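Hypothetical protein S4005 (Shigella flexneri 2a, PDB 1Z67) is of unknown function but has an all-helical fold with a homeodomain-like motif, consistent with a possible but unproven role in binding DNA. Local coordinates at residues W28-L42 / A72-K84. Numbering follows the deposited sequence.
With NA (sodium ion), chain B.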
ATOM      1  N   TRP A  28       6.691  -5.291   1.159  1.00 17.58           N
ATOM      2  CA  TRP A  28       5.506  -6.106   1.425  1.00 16.14           C
ATOM      3  C   TRP A  28       4.701  -6.342   0.138  1.00 15.57           C
ATOM      4  O   TRP A  28       4.262  -7.460  -0.121  1.00 16.75           O
ATOM      5  CB  TRP A  28       4.652  -5.430   2.484  1.00 15.88           C
ATOM      6  CG  TRP A  28       3.272  -5.982   2.643  1.00 14.56           C
ATOM      7  CD1 TRP A  28       2.891  -7.102   3.381  1.00 15.68           C
ATOM      8  CD2 TRP A  28       2.070  -5.432   2.105  1.00 14.01           C
ATOM      9  NE1 TRP A  28       1.538  -7.257   3.326  1.00 15.70           N
ATOM     10  CE2 TRP A  28       0.999  -6.247   2.578  1.00 15.10           C
ATOM     11  CE3 TRP A  28       1.770  -4.303   1.316  1.00 16.09           C
ATOM     12  CZ2 TRP A  28      -0.333  -6.003   2.234  1.00 15.51           C
ATOM     13  CZ3 TRP A  28       0.428  -4.052   1.001  1.00 16.91           C
ATOM     14  CH2 TRP A  28      -0.589  -4.904   1.444  1.00 16.58           C
ATOM     15  N   VAL A  29       4.538  -5.309  -0.698  1.00 15.26           N
ATOM     16  CA  VAL A  29       3.776  -5.484  -1.933  1.00 14.96           C
ATOM     17  C   VAL A  29       4.389  -6.604  -2.771  1.00 15.31           C
ATOM     18  O   VAL A  29       3.686  -7.468  -3.276  1.00 15.60           O
ATOM     19  CB  VAL A  29       3.693  -4.181  -2.759  1.00 14.21           C
ATOM     20  CG1 VAL A  29       3.147  -4.462  -4.192  1.00 16.42           C
ATOM     21  CG2 VAL A  29       2.835  -3.137  -2.048  1.00 14.55           C
ATOM     22  N   GLU A  30       5.704  -6.575  -2.912  1.00 16.00           N
ATOM     23  CA  GLU A  30       6.381  -7.583  -3.719  1.00 17.11           C
ATOM     24  C   GLU A  30       6.274  -8.979  -3.076  1.00 17.49           C
ATOM     25  O   GLU A  30       6.033  -9.973  -3.779  1.00 17.52           O
ATOM     26  CB  GLU A  30       7.840  -7.164  -3.934  0.60 17.70           C
ATOM     27  CG  GLU A  30       7.974  -5.764  -4.606  0.60 18.38           C
ATOM     28  CD  GLU A  30       7.724  -5.760  -6.131  0.60 21.13           C
ATOM     29  OE1 GLU A  30       8.697  -5.557  -6.910  0.60 20.28           O
ATOM     30  OE2 GLU A  30       6.553  -5.961  -6.554  0.60 23.25           O
ATOM     31  N   GLU A  31       6.370  -9.040  -1.751  1.00 16.13           N
ATOM     32  CA  GLU A  31       6.295 -10.330  -1.046  1.00 17.97           C
ATOM     33  C   GLU A  31       4.916 -10.952  -1.171  1.00 17.62           C
ATOM     34  O   GLU A  31       4.786 -12.180  -1.150  1.00 19.15           O
ATOM     35  CB  GLU A  31       6.629 -10.150   0.401  1.00 19.52           C
ATOM     36  CG  GLU A  31       8.069  -9.845   0.572  1.00 22.23           C
ATOM     37  CD  GLU A  31       8.447  -9.604   1.993  1.00 28.31           C
ATOM     38  OE1 GLU A  31       7.608  -9.105   2.802  1.00 26.43           O
ATOM     39  OE2 GLU A  31       9.609  -9.947   2.283  1.00 32.44           O
ATOM     40  N   GLN A  32       3.896 -10.112  -1.277  1.00 16.38           N
ATOM     41  CA  GLN A  32       2.528 -10.572  -1.476  1.00 16.53           C
ATOM     42  C   GLN A  32       2.261 -11.019  -2.922  1.00 16.82           C
ATOM     43  O   GLN A  32       1.159 -11.513  -3.223  1.00 17.33           O
ATOM     44  CB  GLN A  32       1.544  -9.450  -1.075  1.00 17.46           C
ATOM     45  CG  GLN A  32       1.611  -9.045   0.389  1.00 18.10           C
ATOM     46  CD  GLN A  32       1.249 -10.192   1.334  1.00 18.11           C
ATOM     47  OE1 GLN A  32       0.175 -10.778   1.213  1.00 22.19           O
ATOM     48  NE2 GLN A  32       2.121 -10.476   2.305  1.00 18.99           N
ATOM     49  N   GLY A  33       3.247 -10.810  -3.812  1.00 16.14           N
ATOM     50  CA  GLY A  33       3.174 -11.293  -5.194  1.00 15.94           C
ATOM     51  C   GLY A  33       2.974 -10.171  -6.213  1.00 15.29           C
ATOM     52  O   GLY A  33       2.799 -10.416  -7.438  1.00 17.09           O
ATOM     53  N   GLY A  34       3.085  -8.928  -5.735  1.00 15.56           N
ATOM     54  CA  GLY A  34       3.039  -7.780  -6.619  1.00 14.45           C
ATOM     55  C   GLY A  34       1.748  -6.966  -6.562  1.00 13.92           C
ATOM     56  O   GLY A  34       0.702  -7.421  -6.050  1.00 14.71           O
ATOM     57  N   ILE A  35       1.814  -5.748  -7.096  1.00 14.64           N
ATOM     58  CA  ILE A  35       0.640  -4.870  -7.014  1.00 16.19           C
ATOM     59  C   ILE A  35      -0.621  -5.459  -7.659  1.00 16.19           C
ATOM     60  O   ILE A  35      -1.702  -5.313  -7.114  1.00 17.63           O
ATOM     61  CB  ILE A  35       0.965  -3.452  -7.545  1.00 16.72           C
ATOM     62  CG1 ILE A  35      -0.149  -2.474  -7.143  1.00 18.04           C
ATOM     63  CG2 ILE A  35       1.308  -3.491  -9.027  1.00 16.55           C
ATOM     64  CD1 ILE A  35      -0.230  -2.224  -5.645  1.00 21.95           C
ATOM     65  N   GLN A  36      -0.457  -6.218  -8.746  1.00 17.72           N
ATOM     66  CA  GLN A  36      -1.597  -6.907  -9.351  1.00 19.09           C
ATOM     67  C   GLN A  36      -2.374  -7.894  -8.425  1.00 19.31           C
ATOM     68  O   GLN A  36      -3.619  -7.977  -8.503  1.00 19.60           O
ATOM     69  CB  GLN A  36      -1.173  -7.557 -10.665  1.00 21.00           C
ATOM     70  CG  GLN A  36      -2.335  -7.998 -11.503  1.00 23.95           C
ATOM     71  CD  GLN A  36      -3.403  -6.918 -11.764  1.00 27.92           C
ATOM     72  OE1 GLN A  36      -3.089  -5.734 -12.001  1.00 28.02           O
ATOM     73  NE2 GLN A  36      -4.668  -7.348 -11.773  1.00 30.79           N
ATOM     74  N   VAL A  37      -1.668  -8.633  -7.568  1.00 19.48           N
ATOM     75  CA  VAL A  37      -2.338  -9.482  -6.572  1.00 19.82           C
ATOM     76  C   VAL A  37      -3.233  -8.648  -5.655  1.00 18.71           C
ATOM     77  O   VAL A  37      -4.361  -9.032  -5.340  1.00 19.48           O
ATOM     78  CB  VAL A  37      -1.329 -10.295  -5.692  1.00 20.64           C
ATOM     79  CG1 VAL A  37      -2.042 -11.021  -4.553  1.00 19.22           C
ATOM     80  CG2 VAL A  37      -0.544 -11.279  -6.535  1.00 22.92           C
ATOM     81  N   LEU A  38      -2.714  -7.495  -5.208  1.00 18.27           N
ATOM     82  CA  LEU A  38      -3.455  -6.660  -4.304  1.00 18.25           C
ATOM     83  C   LEU A  38      -4.667  -6.098  -5.027  1.00 16.34           C
ATOM     84  O   LEU A  38      -5.739  -6.078  -4.441  1.00 16.61           O
ATOM     85  CB  LEU A  38      -2.581  -5.540  -3.721  1.00 18.45           C
ATOM     86  CG  LEU A  38      -1.396  -6.025  -2.866  1.00 20.22           C
ATOM     87  CD1 LEU A  38      -0.683  -4.818  -2.266  1.00 24.47           C
ATOM     88  CD2 LEU A  38      -1.813  -7.004  -1.750  1.00 22.02           C
ATOM     89  N   LEU A  39      -4.486  -5.658  -6.282  1.00 16.63           N
ATOM     90  CA  LEU A  39      -5.599  -5.113  -7.078  1.00 17.52           C
ATOM     91  C   LEU A  39      -6.726  -6.151  -7.208  1.00 17.82           C
ATOM     92  O   LEU A  39      -7.893  -5.849  -6.964  1.00 18.23           O
ATOM     93  CB  LEU A  39      -5.100  -4.607  -8.449  1.00 17.23           C
ATOM     94  CG  LEU A  39      -4.140  -3.397  -8.443  1.00 18.12           C
ATOM     95  CD1 LEU A  39      -3.566  -3.090  -9.848  1.00 21.78           C
ATOM     96  CD2 LEU A  39      -4.857  -2.196  -7.915  1.00 20.64           C
ATOM     97  N   GLU A  40      -6.340  -7.381  -7.501  1.00 18.65           N
ATOM     98  CA  GLU A  40      -7.329  -8.469  -7.653  1.00 19.51           C
ATOM     99  C   GLU A  40      -8.064  -8.738  -6.353  1.00 19.89           C
ATOM    100  O   GLU A  40      -9.292  -8.944  -6.371  1.00 19.64           O
ATOM    101  CB  GLU A  40      -6.710  -9.775  -8.157  0.50 21.04           C
ATOM    102  CG  GLU A  40      -7.627 -10.609  -9.111  0.50 24.37           C
ATOM    103  CD  GLU A  40      -9.035 -10.928  -8.593  0.50 27.78           C
ATOM    104  OE1 GLU A  40     -10.001 -10.239  -8.990  0.50 30.93           O
ATOM    105  OE2 GLU A  40      -9.198 -11.886  -7.819  0.50 30.16           O
ATOM    106  N   LYS A  41      -7.348  -8.662  -5.221  1.00 18.67           N
ATOM    107  CA  LYS A  41      -8.012  -8.832  -3.925  1.00 19.71           C
ATOM    108  C   LYS A  41      -8.980  -7.715  -3.599  1.00 19.53           C
ATOM    109  O   LYS A  41     -10.077  -7.968  -3.077  1.00 19.36           O
ATOM    110  CB  LYS A  41      -7.021  -8.972  -2.784  1.00 20.03           C
ATOM    111  CG  LYS A  41      -6.301 -10.259  -2.808  1.00 20.39           C
ATOM    112  CD  LYS A  41      -5.445 -10.361  -1.577  1.00 25.09           C
ATOM    113  CE  LYS A  41      -5.221 -11.809  -1.255  1.00 26.08           C
ATOM    114  NZ  LYS A  41      -4.517 -11.854   0.012  1.00 24.70           N
ATOM    115  N   LEU A  42      -8.606  -6.475  -3.932  1.00 18.05           N
ATOM    116  CA  LEU A  42      -9.530  -5.382  -3.730  1.00 18.79           C
ATOM    117  C   LEU A  42     -10.802  -5.616  -4.549  1.00 18.92           C
ATOM    118  O   LEU A  42     -11.922  -5.434  -4.058  1.00 20.60           O
ATOM    119  CB  LEU A  42      -8.875  -4.081  -4.125  1.00 18.17           C
ATOM    120  CG  LEU A  42      -7.703  -3.656  -3.206  1.00 16.30           C
ATOM    121  CD1 LEU A  42      -7.078  -2.413  -3.811  1.00 17.33           C
ATOM    122  CD2 LEU A  42      -8.176  -3.333  -1.809  1.00 19.71           C
ATOM    123  N   ALA A  72     -10.805  -6.989   2.619  1.00 21.88           N
ATOM    124  CA  ALA A  72     -10.547  -7.324   1.229  1.00 21.50           C
ATOM    125  C   ALA A  72      -9.223  -8.053   1.018  1.00 21.05           C
ATOM    126  O   ALA A  72      -9.144  -8.971   0.202  1.00 20.13           O
ATOM    127  CB  ALA A  72     -10.619  -6.070   0.367  1.00 20.59           C
ATOM    128  N   LEU A  73      -8.187  -7.618   1.727  1.00 20.36           N
ATOM    129  CA  LEU A  73      -6.828  -8.112   1.529  1.00 20.58           C
ATOM    130  C   LEU A  73      -6.545  -9.349   2.320  1.00 21.16           C
ATOM    131  O   LEU A  73      -5.645 -10.135   1.993  1.00 22.38           O
ATOM    132  CB  LEU A  73      -5.788  -7.028   1.861  1.00 21.17           C
ATOM    133  CG  LEU A  73      -5.783  -5.772   0.991  1.00 20.83           C
ATOM    134  CD1 LEU A  73      -4.661  -4.856   1.424  1.00 19.58           C
ATOM    135  CD2 LEU A  73      -5.626  -6.163  -0.499  1.00 21.56           C
ATOM    136  N   GLY A  74      -7.322  -9.498   3.379  1.00 20.11           N
ATOM    137  CA  GLY A  74      -7.194 -10.598   4.310  1.00 20.31           C
ATOM    138  C   GLY A  74      -6.338 -10.209   5.501  1.00 19.38           C
ATOM    139  O   GLY A  74      -5.373  -9.432   5.380  1.00 19.64           O
ATOM    140  N   THR A  75      -6.678 -10.775   6.650  1.00 18.65           N
ATOM    141  CA  THR A  75      -5.914 -10.586   7.899  1.00 19.17           C
ATOM    142  C   THR A  75      -4.467 -11.026   7.821  1.00 19.36           C
ATOM    143  O   THR A  75      -3.591 -10.320   8.273  1.00 19.01           O
ATOM    144  CB  THR A  75      -6.612 -11.311   9.064  1.00 19.51           C
ATOM    145  OG1 THR A  75      -7.901 -10.723   9.260  1.00 22.14           O
ATOM    146  CG2 THR A  75      -5.788 -11.160  10.332  1.00 20.94           C
ATOM    147  N   ASN A  76      -4.191 -12.177   7.203  1.00 19.67           N
ATOM    148  CA  ASN A  76      -2.805 -12.617   7.101  1.00 19.35           C
ATOM    149  C   ASN A  76      -1.928 -11.641   6.316  1.00 19.60           C
ATOM    150  O   ASN A  76      -0.820 -11.323   6.742  1.00 19.96           O
ATOM    151  CB  ASN A  76      -2.730 -13.985   6.453  0.60 20.18           C
ATOM    152  CG  ASN A  76      -3.277 -15.049   7.332  0.60 20.09           C
ATOM    153  OD1 ASN A  76      -3.683 -14.785   8.470  0.60 22.44           O
ATOM    154  ND2 ASN A  76      -3.294 -16.269   6.822  0.60 21.20           N
ATOM    155  N   ALA A  77      -2.434 -11.195   5.163  1.00 18.75           N
ATOM    156  CA  ALA A  77      -1.715 -10.202   4.335  1.00 18.99           C
ATOM    157  C   ALA A  77      -1.400  -8.934   5.135  1.00 18.89           C
ATOM    158  O   ALA A  77      -0.266  -8.419   5.115  1.00 18.31           O
ATOM    159  CB  ALA A  77      -2.517  -9.850   3.087  1.00 19.51           C
ATOM    160  N   VAL A  78      -2.410  -8.411   5.808  1.00 17.33           N
ATOM    161  CA  VAL A  78      -2.192  -7.172   6.569  1.00 17.43           C
ATOM    162  C   VAL A  78      -1.248  -7.403   7.750  1.00 16.81           C
ATOM    163  O   VAL A  78      -0.359  -6.581   8.003  1.00 16.15           O
ATOM    164  CB  VAL A  78      -3.525  -6.542   6.974  1.00 17.49           C
ATOM    165  CG1 VAL A  78      -3.300  -5.265   7.772  1.00 17.78           C
ATOM    166  CG2 VAL A  78      -4.319  -6.227   5.702  1.00 17.22           C
ATOM    167  N   SER A  79      -1.405  -8.545   8.438  1.00 17.12           N
ATOM    168  CA  SER A  79      -0.524  -8.916   9.542  1.00 17.64           C
ATOM    169  C   SER A  79       0.930  -9.062   9.063  1.00 17.93           C
ATOM    170  O   SER A  79       1.866  -8.720   9.787  1.00 18.31           O
ATOM    171  CB  SER A  79      -1.008 -10.219  10.205  0.60 17.86           C
ATOM    172  OG  SER A  79      -0.088 -10.649  11.191  0.60 20.66           O
ATOM    173  N   ASP A  80       1.119  -9.554   7.836  1.00 17.38           N
ATOM    174  CA  ASP A  80       2.454  -9.637   7.238  1.00 18.03           C
ATOM    175  C   ASP A  80       3.126  -8.241   7.214  1.00 17.31           C
ATOM    176  O   ASP A  80       4.299  -8.082   7.575  1.00 18.81           O
ATOM    177  CB  ASP A  80       2.383 -10.209   5.798  1.00 16.88           C
ATOM    178  CG  ASP A  80       2.035 -11.734   5.748  1.00 19.01           C
ATOM    179  OD1 ASP A  80       2.127 -12.415   6.799  1.00 21.28           O
ATOM    180  OD2 ASP A  80       1.653 -12.219   4.663  1.00 20.99           O
ATOM    181  N   LEU A  81       2.380  -7.224   6.796  1.00 17.06           N
ATOM    182  CA  LEU A  81       2.947  -5.864   6.792  1.00 17.01           C
ATOM    183  C   LEU A  81       3.217  -5.383   8.238  1.00 17.04           C
ATOM    184  O   LEU A  81       4.277  -4.806   8.523  1.00 17.09           O
ATOM    185  CB  LEU A  81       2.018  -4.918   6.075  1.00 16.60           C
ATOM    186  CG  LEU A  81       2.483  -3.459   6.108  1.00 14.27           C
ATOM    187  CD1 LEU A  81       3.846  -3.296   5.388  1.00 15.64           C
ATOM    188  CD2 LEU A  81       1.430  -2.608   5.437  1.00 15.65           C
ATOM    189  N   GLY A  82       2.258  -5.647   9.136  1.00 16.76           N
ATOM    190  CA  GLY A  82       2.372  -5.271  10.553  1.00 17.66           C
ATOM    191  C   GLY A  82       3.646  -5.878  11.100  1.00 19.04           C
ATOM    192  O   GLY A  82       4.428  -5.177  11.747  1.00 18.79           O
ATOM    193  N   GLN A  83       3.892  -7.152  10.784  1.00 19.45           N
ATOM    194  CA  GLN A  83       5.061  -7.830  11.326  1.00 21.82           C
ATOM    195  C   GLN A  83       6.355  -7.209  10.863  1.00 22.30           C
ATOM    196  O   GLN A  83       7.289  -7.042  11.649  1.00 23.85           O
ATOM    197  CB  GLN A  83       5.026  -9.313  10.950  0.50 21.99           C
ATOM    198  CG  GLN A  83       3.927 -10.086  11.653  0.50 24.10           C
ATOM    199  CD  GLN A  83       3.738 -11.480  11.071  0.50 26.33           C
ATOM    200  OE1 GLN A  83       2.614 -11.957  10.925  0.50 26.65           O
ATOM    201  NE2 GLN A  83       4.844 -12.133  10.719  0.50 28.38           N
ATOM    202  N   LYS A  84       6.386  -6.822   9.590  1.00 22.10           N
ATOM    203  CA  LYS A  84       7.536  -6.156   9.043  1.00 22.36           C
ATOM    204  C   LYS A  84       7.832  -4.867   9.787  1.00 22.94           C
ATOM    205  O   LYS A  84       9.001  -4.529  10.003  1.00 24.43           O
ATOM    206  CB  LYS A  84       7.302  -5.844   7.565  0.50 22.61           C
ATOM    207  CG  LYS A  84       8.483  -6.137   6.706  0.50 23.57           C
ATOM    208  CD  LYS A  84       8.157  -6.040   5.220  0.50 24.47           C
ATOM    209  CE  LYS A  84       9.283  -6.672   4.409  0.50 25.94           C
ATOM    210  NZ  LYS A  84       9.336  -8.145   4.620  0.50 27.24           N
TER
HETATM  211 NA    NA B 201       0.996 -13.085   8.866  1.00 48.32          NA
HETATM  212  O   HOH W   1      11.255 -10.217   4.182  1.00 50.30           O
HETATM  213  O   HOH W   2      -0.190 -13.036   2.715  1.00 22.17           O
HETATM  214  O   HOH W   3     -10.749 -10.397  -1.609  1.00 31.12           O
HETATM  215  O   HOH W   4      -0.304 -14.984  10.243  1.00 43.83           O
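Trp28 sits as a knob in a hole formed by Leu73, Ala77, Asp80 and Leu81, in an all-helical fold that includes a homeodomain-like motif. Two pairs of consecutive helices meet here, 21-31 with 35-44 and 66-73 with 75-85. Leu81 CB lies over one face of the indole in a CH-pi contact, 3.6 Å from the centroid of the five-membered ring. Gln32 CG lies over the opposite face. The indole NE1 donates to Ala77 O at 2.8 Å, in a bent bond of 145°. Leu73 is a second knob, among Trp28, Leu38, Lys41 and Leu42. Polar bonds flank this apolar core. With its chain bent at chi2 (-62°), Gln32 folds back across the indole, and its NE2 meets the anti lone pair of Asp80 OD2 at 3.0 Å. A water bridges Gln32 OE1 and the same carboxylate oxygen. In one of two conformers of Lys84, NZ forms a salt bridge with Glu31 OE1 at 2.7 Å. At the other end, the extended Lys41 chain brings NZ to Leu73 O at 2.9 Å. Further out, helix 89-106 places Leu96 against both Trp28 and Leu81. The other oxygen of Asp80, OD1, binds the sodium ion, which Gln83 OE1 also ligates in one of its two conformers.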